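Local atomic coordinates of ABC transporter substrate-binding protein (Streptococcus pneumoniae, PDB entry 4OHN), a protein that binds histidine in its solute pocket and probably hands amino acids to an ABC importer in the bacterial membrane. Residues D9-Y14 / A50-Y55; N83-T88 / E93-S98; A137-N142 / N148-K153. All coordinates share one frame; numbering follows the deposited sequence.

In the fold
All three contacts follow one another along the chain; none nests in or crosses another. Contact 1 comes first: it closes the long stretch holding strand 19-24 and most of helix 43-53, joining the N-terminal helix 11-17 to the C-terminal end of helix 43-53. Contact 2 spans the short helix 89-92 and brings the histidine-binding loop 83-88 against strand 96-97; its centre is about 18 Å from that of contact 1. Contact 3 folds the loop 148-153 back on helix 134-141, ahead of strand 155-158. Contacts 1 and 3 lie on opposite sides of the chain's centre, their centres about 40 Å apart, with the bound histidine at contact 2.

Contact 1: D9-Y14 / A50-Y55; sequences DNWSKY and AVFEKY
W11 drives the edge of its indole into the face of Y55, a T-shaped stack between the start of helix 11-17 and the residues at the end of helix 43-53. The two rings stand nearly perpendicular, at 83°, and the centroid of the six-membered indole ring is 5.1 Å from that of the phenol. The leading atom is W11 CH2, 3.7 Å from Y55 CG, so it meets the tyrosine near the rim where the ring joins CB, and not over its middle. W11 CZ2 follows alongside, 4.0 Å from Y55 CD1. With CG anti to the backbone N (chi1 175°), the indole extends from its helix across to the other segment. In Y55, CG lies beside the backbone N and anti to the carbonyl carbon, which brings the ring to this side, and chi2 of -70° turns its face to the indole edge. The opposite face of the phenol rests on K54 CB, leaving the tyrosine between its sequence neighbour and the tryptophan. F52 adds a looser touch: W11 CZ3 and F52 CE1 are 4.4 Å apart, each at the edge of the other ring, while V51 CG1 sits 4.0 Å above the centre of the phenylalanine ring.

Beyond the two segments, W11 also touches I57 and T218, and F52 packs on I20 and I22 of strand 19-24. The phenol is tied down at its far end, where Y55 OH bonds to K222 O of helix 217-232.

Across the contact the chemistry is wholly apolar and aromatic. Indole C-H groups, slightly positive, point at the electron-rich face of the phenol, a weakly favourable electrostatic fit, while the polar end of the tyrosine is left to its partner on helix 217-232.

Contact 2: N83-T88 / E93-S98; sequences NGYSAT and EKVAFS. With HIS (histidine), chain B; ACT (acetate ion), chain D.
A87 and F97 are the nearest pair of the two backbones, their CA atoms 7.0 Å apart, too far for direct backbone bonding, so side chains fill the gap. F97 carries most of the contact. A87 packs over one face of its ring, with A87 CB 3.9 Å from the ring centroid and almost along the ring normal, a CH-pi contact over the centre of the face. Y85 reaches the same phenylalanine obliquely, the planes inclined at 41°, with Y85 CE2 and F97 CE2 3.4 Å apart. CG of Y85 is anti to the backbone N (chi1 -172°), which sends the phenol out past F97 to V95 CG2, 3.9 Å from Y85 OH. That hydroxyl donates to acetate O at 2.7 Å, in the plane of the ring; the ion probably comes from the crystallisation liquor.

The other side of the loop reads the bound histidine. Its NE2 donates to N83 OD1, S86 N gives a nearly straight bond (176°) to the ligand carboxylate O, and the ligand N donates to both G84 O (2.8 Å) and S86 OG (2.9 Å). E206 also bonds S86 OG, placing this second-shell carboxylate near the ligand ammonium.

Both segments flank strand 206-212: Y85 and A87 bond A209 and A207, A96 and S98 bond S212 and V210, while R91 and R92 of helix 89-92 pack on F97.

Contact 3: A137-N142 / N148-K153; sequences ADFEAN and NIVANK
F139 and V150 meet inside a beta-alpha-beta crossover, in which strand 127-130 leads through helix 134-141 to the parallel strand 155-158; the loop 148-153 belongs to the return path. The chain belongs to family 3 of the bacterial extracellular solute-binding proteins, which have a two-lobed fold, and this contact lies well away from the ligand, the side chain of F139 being about 12 Å from the bound histidine.

From CB, the phenylalanine side chain leaves the helix with CG anti to the backbone N (chi1 167°), carrying the ring out toward the loop. CB and CG stay beside the helix and do not reach the loop. E140 is deposited in two conformers; in the one described here its CG lies 4.1 Å from F139 CD2. Toward the tip the loop is reached: CE1 lies 4.2 Å from V150 CG2, and CZ sits equally near the same methyl, which therefore rests against the CE1-CZ edge, close to the ring plane. CZ also approaches the main chain, 4.5 Å from K153 C. The two side chains come from opposite directions, and L127 of strand 127-130 touches both, bringing the sheet into the same apolar cluster.

The loop presents V150 and K153 together because residues 150-153 form a type II beta turn: A151 and N152 occupy its central positions, and K153 N bonds back to V150 O at 3.1 Å. Backbone bonds of I149 to G124 and A151 to K125 fasten this loop to the chain just ahead of strand 127-130. Near the ring, E140 in this conformer pairs through OE2 with K147 NZ, and a single water donates both to E140 OE2 at 3.1 Å and to K153 O at 3.2 Å.

Contact 1: D9-Y14 / A50-Y55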
loop_
_atom_site.group_PDB
_atom_site.type_symbol
_atom_site.label_atom_id
_atom_site.label_comp_id
_atom_site.label_asym_id
_atom_site.label_seq_id
_atom_site.Cartn_x
_atom_site.Cartn_y
_atom_site.Cartn_z
ATOM N N ASP A 9 -15.821 -7.832 -18.560
ATOM C CA ASP A 9 -14.693 -8.781 -18.481
ATOM C C ASP A 9 -13.723 -8.516 -19.648
ATOM O O ASP A 9 -13.813 -9.177 -20.694
ATOM C CB ASP A 9 -15.244 -10.224 -18.504
ATOM C CG ASP A 9 -14.250 -11.290 -17.976
ATOM O OD1 ASP A 9 -13.281 -10.962 -17.273
ATOM O OD2 ASP A 9 -14.461 -12.493 -18.237
ATOM N N ASN A 10 -12.800 -7.566 -19.454
ATOM C CA ASN A 10 -12.025 -6.935 -20.514
ATOM C C ASN A 10 -10.701 -7.585 -20.831
ATOM O O ASN A 10 -9.885 -7.001 -21.544
ATOM C CB ASN A 10 -11.743 -5.472 -20.148
ATOM C CG ASN A 10 -12.991 -4.626 -20.082
ATOM O OD1 ASN A 10 -14.024 -4.976 -20.642
ATOM N ND2 ASN A 10 -12.893 -3.486 -19.403
ATOM N N TRP A 11 -10.475 -8.790 -20.314
ATOM C CA TRP A 11 -9.222 -9.485 -20.569
ATOM C C TRP A 11 -8.828 -9.477 -22.046
ATOM O O TRP A 11 -7.683 -9.193 -22.380
ATOM C CB TRP A 11 -9.244 -10.940 -20.037
ATOM C CG TRP A 11 -7.988 -11.631 -20.436
ATOM C CD1 TRP A 11 -7.836 -12.555 -21.428
ATOM C CD2 TRP A 11 -6.679 -11.399 -19.905
ATOM N NE1 TRP A 11 -6.522 -12.910 -21.544
ATOM C CE2 TRP A 11 -5.787 -12.214 -20.623
ATOM C CE3 TRP A 11 -6.179 -10.581 -18.889
ATOM C CZ2 TRP A 11 -4.420 -12.235 -20.349
ATOM C CZ3 TRP A 11 -4.834 -10.596 -18.630
ATOM C CH2 TRP A 11 -3.966 -11.423 -19.355
ATOM N N SER A 12 -9.770 -9.779 -22.920
ATOM C CA SER A 12 -9.441 -9.886 -24.336
ATOM C C SER A 12 -8.915 -8.561 -24.889
ATOM O O SER A 12 -8.064 -8.561 -25.776
ATOM C CB SER A 12 -10.626 -10.395 -25.172
ATOM O OG SER A 12 -11.682 -9.456 -25.211
ATOM N N LYS A 13 -9.406 -7.446 -24.353
ATOM C CA LYS A 13 -8.924 -6.126 -24.746
ATOM C C LYS A 13 -7.487 -5.895 -24.267
ATOM O O LYS A 13 -6.650 -5.433 -25.043
ATOM C CB LYS A 13 -9.840 -5.033 -24.184
ATOM C CG LYS A 13 -9.302 -3.602 -24.308
ATOM C CD LYS A 13 -10.134 -2.628 -23.479
ATOM C CE LYS A 13 -9.379 -1.335 -23.213
ATOM N NZ LYS A 13 -10.162 -0.401 -22.359
ATOM N N TYR A 14 -7.196 -6.192 -22.998
ATOM C CA TYR A 14 -5.834 -5.992 -22.502
ATOM C C TYR A 14 -4.865 -6.839 -23.310
ATOM O O TYR A 14 -3.782 -6.394 -23.690
ATOM C CB TYR A 14 -5.700 -6.346 -21.015
ATOM C CG TYR A 14 -6.754 -5.712 -20.139
ATOM C CD1 TYR A 14 -7.016 -4.359 -20.213
ATOM C CD2 TYR A 14 -7.502 -6.485 -19.251
ATOM C CE1 TYR A 14 -7.989 -3.794 -19.437
ATOM C CE2 TYR A 14 -8.474 -5.934 -18.469
ATOM C CZ TYR A 14 -8.713 -4.582 -18.561
ATOM O OH TYR A 14 -9.672 -3.991 -17.777
ATOM N N ALA A 50 6.592 -8.325 -14.208
ATOM C CA ALA A 50 6.841 -9.752 -14.401
ATOM C C ALA A 50 5.548 -10.532 -14.645
ATOM O O ALA A 50 5.519 -11.459 -15.450
ATOM C CB ALA A 50 7.580 -10.322 -13.202
ATOM N N VAL A 51 4.472 -10.161 -13.964
ATOM C CA VAL A 51 3.174 -10.799 -14.208
ATOM C C VAL A 51 2.722 -10.581 -15.644
ATOM O O VAL A 51 2.364 -11.523 -16.353
ATOM C CB VAL A 51 2.104 -10.267 -13.218
ATOM C CG1 VAL A 51 0.671 -10.510 -13.730
ATOM C CG2 VAL A 51 2.324 -10.888 -11.831
ATOM N N PHE A 52 2.738 -9.328 -16.088
ATOM C CA PHE A 52 2.199 -9.035 -17.406
ATOM C C PHE A 52 3.131 -9.464 -18.534
ATOM O O PHE A 52 2.665 -9.755 -19.631
ATOM C CB PHE A 52 1.678 -7.599 -17.451
ATOM C CG PHE A 52 0.396 -7.474 -16.687
ATOM C CD1 PHE A 52 -0.754 -8.114 -17.155
ATOM C CD2 PHE A 52 0.349 -6.820 -15.480
ATOM C CE1 PHE A 52 -1.942 -8.059 -16.427
ATOM C CE2 PHE A 52 -0.810 -6.784 -14.749
ATOM C CZ PHE A 52 -1.955 -7.403 -15.204
ATOM N N GLU A 53 4.420 -9.604 -18.242
ATOM C CA GLU A 53 5.375 -10.202 -19.171
ATOM C C GLU A 53 4.948 -11.607 -19.589
ATOM O O GLU A 53 5.206 -12.018 -20.721
ATOM C CB GLU A 53 6.766 -10.265 -18.516
ATOM C CG GLU A 53 7.917 -10.676 -19.414
ATOM C CD GLU A 53 8.099 -12.192 -19.620
ATOM O OE1 GLU A 53 7.612 -13.050 -18.837
ATOM O OE2 GLU A 53 8.793 -12.532 -20.596
ATOM N N LYS A 54 4.324 -12.353 -18.682
ATOM C CA LYS A 54 3.890 -13.717 -18.995
ATOM C C LYS A 54 2.873 -13.727 -20.143
ATOM O O LYS A 54 2.689 -14.763 -20.782
ATOM C CB LYS A 54 3.257 -14.416 -17.775
ATOM C CG LYS A 54 4.156 -14.654 -16.546
ATOM C CD LYS A 54 5.228 -15.715 -16.758
ATOM C CE LYS A 54 6.070 -15.919 -15.501
ATOM N NZ LYS A 54 7.045 -17.033 -15.635
ATOM N N TYR A 55 2.213 -12.592 -20.391
ATOM C CA TYR A 55 1.155 -12.484 -21.397
ATOM C C TYR A 55 1.517 -11.538 -22.537
ATOM O O TYR A 55 0.681 -11.236 -23.390
ATOM C CB TYR A 55 -0.154 -12.001 -20.725
ATOM C CG TYR A 55 -0.543 -12.880 -19.561
ATOM C CD1 TYR A 55 -0.993 -14.168 -19.776
ATOM C CD2 TYR A 55 -0.416 -12.437 -18.255
ATOM C CE1 TYR A 55 -1.320 -15.001 -18.716
ATOM C CE2 TYR A 55 -0.734 -13.249 -17.182
ATOM C CZ TYR A 55 -1.187 -14.537 -17.423
ATOM O OH TYR A 55 -1.519 -15.396 -16.405
#

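Contact 2: N83-T88 / E93-S98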
loop_
_atom_site.group_PDB
_atom_site.type_symbol
_atom_site.label_atom_id
_atom_site.label_comp_id
_atom_site.label_asym_id
_atom_site.label_seq_id
_atom_site.Cartn_x
_atom_site.Cartn_y
_atom_site.Cartn_z
ATOM N N ASN A 83 -0.315 -1.298 -5.503
ATOM C CA ASN A 83 0.548 -0.353 -4.789
ATOM C C ASN A 83 0.407 -0.566 -3.299
ATOM O O ASN A 83 -0.068 0.296 -2.564
ATOM C CB ASN A 83 0.122 1.082 -5.148
ATOM C CG ASN A 83 1.012 2.164 -4.576
ATOM O OD1 ASN A 83 0.524 3.031 -3.841
ATOM N ND2 ASN A 83 2.288 2.165 -4.938
ATOM N N GLY A 84 0.820 -1.718 -2.808
ATOM C CA GLY A 84 0.586 -2.028 -1.409
ATOM C C GLY A 84 -0.867 -1.820 -1.020
ATOM O O GLY A 84 -1.160 -1.223 0.027
ATOM N N TYR A 85 -1.766 -2.333 -1.858
ATOM C CA TYR A 85 -3.190 -2.101 -1.678
ATOM C C TYR A 85 -3.748 -3.148 -0.709
ATOM O O TYR A 85 -3.839 -4.342 -1.036
ATOM C CB TYR A 85 -3.886 -2.143 -3.033
ATOM C CG TYR A 85 -5.346 -1.745 -3.091
ATOM C CD1 TYR A 85 -5.854 -0.673 -2.369
ATOM C CD2 TYR A 85 -6.209 -2.405 -3.940
ATOM C CE1 TYR A 85 -7.186 -0.294 -2.481
ATOM C CE2 TYR A 85 -7.531 -2.036 -4.055
ATOM C CZ TYR A 85 -8.017 -0.986 -3.324
ATOM O OH TYR A 85 -9.333 -0.665 -3.464
ATOM N N SER A 86 -4.141 -2.719 0.482
ATOM C CA SER A 86 -4.604 -3.636 1.521
ATOM C C SER A 86 -5.977 -4.190 1.201
ATOM O O SER A 86 -6.920 -3.436 0.922
ATOM C CB SER A 86 -4.640 -2.912 2.858
ATOM O OG SER A 86 -3.332 -2.443 3.160
ATOM N N ALA A 87 -6.088 -5.515 1.249
ATOM C CA ALA A 87 -7.330 -6.218 0.925
ATOM C C ALA A 87 -8.199 -6.320 2.150
ATOM O O ALA A 87 -8.036 -7.229 2.969
ATOM C CB ALA A 87 -7.027 -7.605 0.363
ATOM N N THR A 88 -9.117 -5.376 2.283
ATOM C CA THR A 88 -9.977 -5.276 3.459
ATOM C C THR A 88 -11.414 -5.637 3.119
ATOM O O THR A 88 -11.826 -5.558 1.970
ATOM C CB THR A 88 -9.959 -3.851 4.025
ATOM O OG1 THR A 88 -10.615 -2.976 3.110
ATOM C CG2 THR A 88 -8.526 -3.364 4.246
ATOM N N GLU A 93 -16.421 -4.855 -0.803
ATOM C CA GLU A 93 -17.773 -4.453 -1.202
ATOM C C GLU A 93 -17.747 -3.677 -2.525
ATOM O O GLU A 93 -18.773 -3.532 -3.175
ATOM C CB GLU A 93 -18.422 -3.588 -0.116
ATOM C CG GLU A 93 -18.527 -4.271 1.234
ATOM C CD GLU A 93 -19.413 -5.503 1.199
ATOM O OE1 GLU A 93 -20.527 -5.422 0.637
ATOM O OE2 GLU A 93 -18.993 -6.553 1.727
ATOM N N LYS A 94 -16.571 -3.189 -2.925
ATOM C CA LYS A 94 -16.467 -2.239 -4.037
ATOM C C LYS A 94 -15.594 -2.725 -5.205
ATOM O O LYS A 94 -15.822 -2.347 -6.353
ATOM C CB LYS A 94 -15.912 -0.910 -3.511
ATOM C CG LYS A 94 -16.722 -0.364 -2.318
ATOM C CD LYS A 94 -16.264 1.020 -1.868
ATOM C CE LYS A 94 -16.725 2.100 -2.844
ATOM N NZ LYS A 94 -16.076 3.426 -2.615
ATOM N N VAL A 95 -14.610 -3.564 -4.902
ATOM C CA VAL A 95 -13.661 -4.057 -5.898
ATOM C C VAL A 95 -13.411 -5.548 -5.700
ATOM O O VAL A 95 -13.738 -6.108 -4.654
ATOM C CB VAL A 95 -12.298 -3.302 -5.833
ATOM C CG1 VAL A 95 -12.501 -1.804 -5.886
ATOM C CG2 VAL A 95 -11.533 -3.670 -4.578
ATOM N N ALA A 96 -12.807 -6.174 -6.699
ATOM C CA ALA A 96 -12.342 -7.556 -6.600
ATOM C C ALA A 96 -10.849 -7.562 -6.327
ATOM O O ALA A 96 -10.144 -6.612 -6.676
ATOM C CB ALA A 96 -12.641 -8.319 -7.871
ATOM N N PHE A 97 -10.367 -8.626 -5.700
ATOM C CA PHE A 97 -8.954 -8.785 -5.403
ATOM C C PHE A 97 -8.376 -10.080 -5.956
ATOM O O PHE A 97 -9.009 -11.126 -5.939
ATOM C CB PHE A 97 -8.697 -8.750 -3.888
ATOM C CG PHE A 97 -8.846 -7.385 -3.268
ATOM C CD1 PHE A 97 -9.992 -7.052 -2.589
ATOM C CD2 PHE A 97 -7.830 -6.459 -3.343
ATOM C CE1 PHE A 97 -10.130 -5.792 -2.003
ATOM C CE2 PHE A 97 -7.961 -5.197 -2.769
ATOM C CZ PHE A 97 -9.108 -4.871 -2.085
ATOM N N SER A 98 -7.132 -9.974 -6.407
ATOM C CA SER A 98 -6.277 -11.147 -6.605
ATOM C C SER A 98 -6.044 -11.842 -5.269
ATOM O O SER A 98 -6.394 -11.341 -4.199
ATOM C CB SER A 98 -4.924 -10.741 -7.184
ATOM O OG SER A 98 -4.142 -10.040 -6.218
HETATM N N HIS B . -1.904 -0.026 2.465
HETATM C CA HIS B . -2.648 1.255 2.547
HETATM C C HIS B . -3.864 1.229 1.647
HETATM O O HIS B . -4.075 0.222 0.934
HETATM C CB HIS B . -1.740 2.483 2.302
HETATM C CG HIS B . -1.361 2.784 0.882
HETATM N ND1 HIS B . -1.236 4.091 0.439
HETATM C CD2 HIS B . -0.984 2.002 -0.160
HETATM C CE1 HIS B . -0.833 4.092 -0.817
HETATM N NE2 HIS B . -0.665 2.837 -1.204
HETATM O OXT HIS B . -4.615 2.227 1.676
HETATM C C ACT D . -11.448 1.664 -2.088
HETATM O O ACT D . -10.227 1.466 -2.108
HETATM O OXT ACT D . -11.827 2.546 -1.289
HETATM C CH3 ACT D . -12.382 0.884 -2.963
#

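Contact 3: A137-N142 / N148-K153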
loop_
_atom_site.group_PDB
_atom_site.type_symbol
_atom_site.label_atom_id
_atom_site.label_comp_id
_atom_site.label_asym_id
_atom_site.label_seq_id
_atom_site.Cartn_x
_atom_site.Cartn_y
_atom_site.Cartn_z
ATOM N N ALA A 137 -9.080 4.043 7.786
ATOM C CA ALA A 137 -10.362 3.368 7.905
ATOM C C ALA A 137 -10.410 2.507 9.182
ATOM O O ALA A 137 -11.421 2.448 9.860
ATOM C CB ALA A 137 -10.647 2.500 6.673
ATOM N N ASP A 138 -9.310 1.859 9.525
ATOM C CA ASP A 138 -9.283 1.019 10.716
ATOM C C ASP A 138 -9.254 1.881 11.993
ATOM O O ASP A 138 -9.781 1.472 13.023
ATOM C CB ASP A 138 -8.087 0.059 10.664
ATOM C CG ASP A 138 -8.395 -1.317 11.254
ATOM O OD1 ASP A 138 -9.584 -1.692 11.374
ATOM O OD2 ASP A 138 -7.435 -2.046 11.576
ATOM N N PHE A 139 -8.661 3.066 11.921
ATOM C CA PHE A 139 -8.709 4.031 13.027
ATOM C C PHE A 139 -10.148 4.383 13.378
ATOM O O PHE A 139 -10.520 4.430 14.559
ATOM C CB PHE A 139 -7.928 5.279 12.633
ATOM C CG PHE A 139 -8.136 6.469 13.510
ATOM C CD1 PHE A 139 -7.400 6.616 14.677
ATOM C CD2 PHE A 139 -8.996 7.486 13.135
ATOM C CE1 PHE A 139 -7.554 7.735 15.467
ATOM C CE2 PHE A 139 -9.156 8.605 13.927
ATOM C CZ PHE A 139 -8.410 8.718 15.110
ATOM N N GLU A 140 -10.969 4.613 12.362
ATOM C CA GLU A 140 -12.374 4.941 12.582
ATOM C C GLU A 140 -13.189 3.724 13.015
ATOM O O GLU A 140 -14.097 3.844 13.833
ATOM C CB GLU A 140 -12.986 5.543 11.315
ATOM C CG GLU A 140 -12.371 6.859 10.873
ATOM C CD GLU A 140 -13.029 8.073 11.515
ATOM O OE1 GLU A 140 -13.851 8.734 10.843
ATOM O OE2 GLU A 140 -12.726 8.370 12.684
ATOM N N ALA A 141 -12.876 2.556 12.460
ATOM C CA ALA A 141 -13.663 1.345 12.723
ATOM C C ALA A 141 -13.351 0.662 14.056
ATOM O O ALA A 141 -14.175 -0.115 14.558
ATOM C CB ALA A 141 -13.486 0.361 11.576
ATOM N N ASN A 142 -12.181 0.945 14.619
ATOM C CA ASN A 142 -11.758 0.351 15.891
ATOM C C ASN A 142 -11.408 1.441 16.875
ATOM O O ASN A 142 -10.248 1.603 17.256
ATOM C CB ASN A 142 -10.542 -0.550 15.694
ATOM C CG ASN A 142 -10.853 -1.764 14.871
ATOM O OD1 ASN A 142 -10.849 -1.706 13.644
ATOM N ND2 ASN A 142 -11.131 -2.875 15.536
ATOM N N ASN A 148 -10.393 7.080 20.413
ATOM C CA ASN A 148 -10.997 7.461 21.685
ATOM C C ASN A 148 -10.051 8.226 22.587
ATOM O O ASN A 148 -10.487 9.021 23.392
ATOM C CB ASN A 148 -11.640 6.281 22.416
ATOM C CG ASN A 148 -12.928 5.849 21.775
ATOM O OD1 ASN A 148 -13.458 6.535 20.940
ATOM N ND2 ASN A 148 -13.410 4.697 22.151
ATOM N N ILE A 149 -8.760 7.967 22.472
ATOM C CA ILE A 149 -7.790 8.620 23.339
ATOM C C ILE A 149 -6.929 9.743 22.771
ATOM O O ILE A 149 -6.427 10.543 23.509
ATOM C CB ILE A 149 -6.891 7.582 24.002
ATOM C CG1 ILE A 149 -6.044 6.831 22.968
ATOM C CG2 ILE A 149 -7.758 6.623 24.808
ATOM C CD1 ILE A 149 -4.943 6.000 23.585
ATOM N N VAL A 150 -6.780 9.813 21.457
ATOM C CA VAL A 150 -5.970 10.869 20.869
ATOM C C VAL A 150 -6.673 12.218 20.923
ATOM O O VAL A 150 -7.874 12.276 21.062
ATOM C CB VAL A 150 -5.554 10.571 19.411
ATOM C CG1 VAL A 150 -4.734 9.299 19.334
ATOM C CG2 VAL A 150 -6.752 10.502 18.477
ATOM N N ALA A 151 -5.910 13.292 20.825
ATOM C CA ALA A 151 -6.482 14.633 20.858
ATOM C C ALA A 151 -7.601 14.770 19.831
ATOM O O ALA A 151 -7.452 14.357 18.674
ATOM C CB ALA A 151 -5.396 15.659 20.594
ATOM N N ASN A 152 -8.723 15.337 20.270
ATOM C CA ASN A 152 -9.890 15.608 19.425
ATOM C C ASN A 152 -10.587 14.389 18.806
ATOM O O ASN A 152 -11.515 14.541 18.014
ATOM C CB ASN A 152 -9.529 16.617 18.333
ATOM C CG ASN A 152 -8.933 17.876 18.898
ATOM O OD1 ASN A 152 -9.524 18.515 19.760
ATOM N ND2 ASN A 152 -7.734 18.217 18.447
ATOM N N LYS A 153 -10.181 13.188 19.203
ATOM C CA LYS A 153 -10.743 11.965 18.645
ATOM C C LYS A 153 -10.729 12.007 17.122
ATOM O O LYS A 153 -11.665 11.584 16.452
ATOM C CB LYS A 153 -12.168 11.734 19.167
ATOM C CG LYS A 153 -12.233 11.545 20.666
ATOM C CD LYS A 153 -13.639 11.117 21.103
ATOM C CE LYS A 153 -13.690 10.664 22.555
ATOM N NZ LYS A 153 -13.455 11.780 23.508
HETATM O O HOH W 1 -12.438 11.348 13.373
#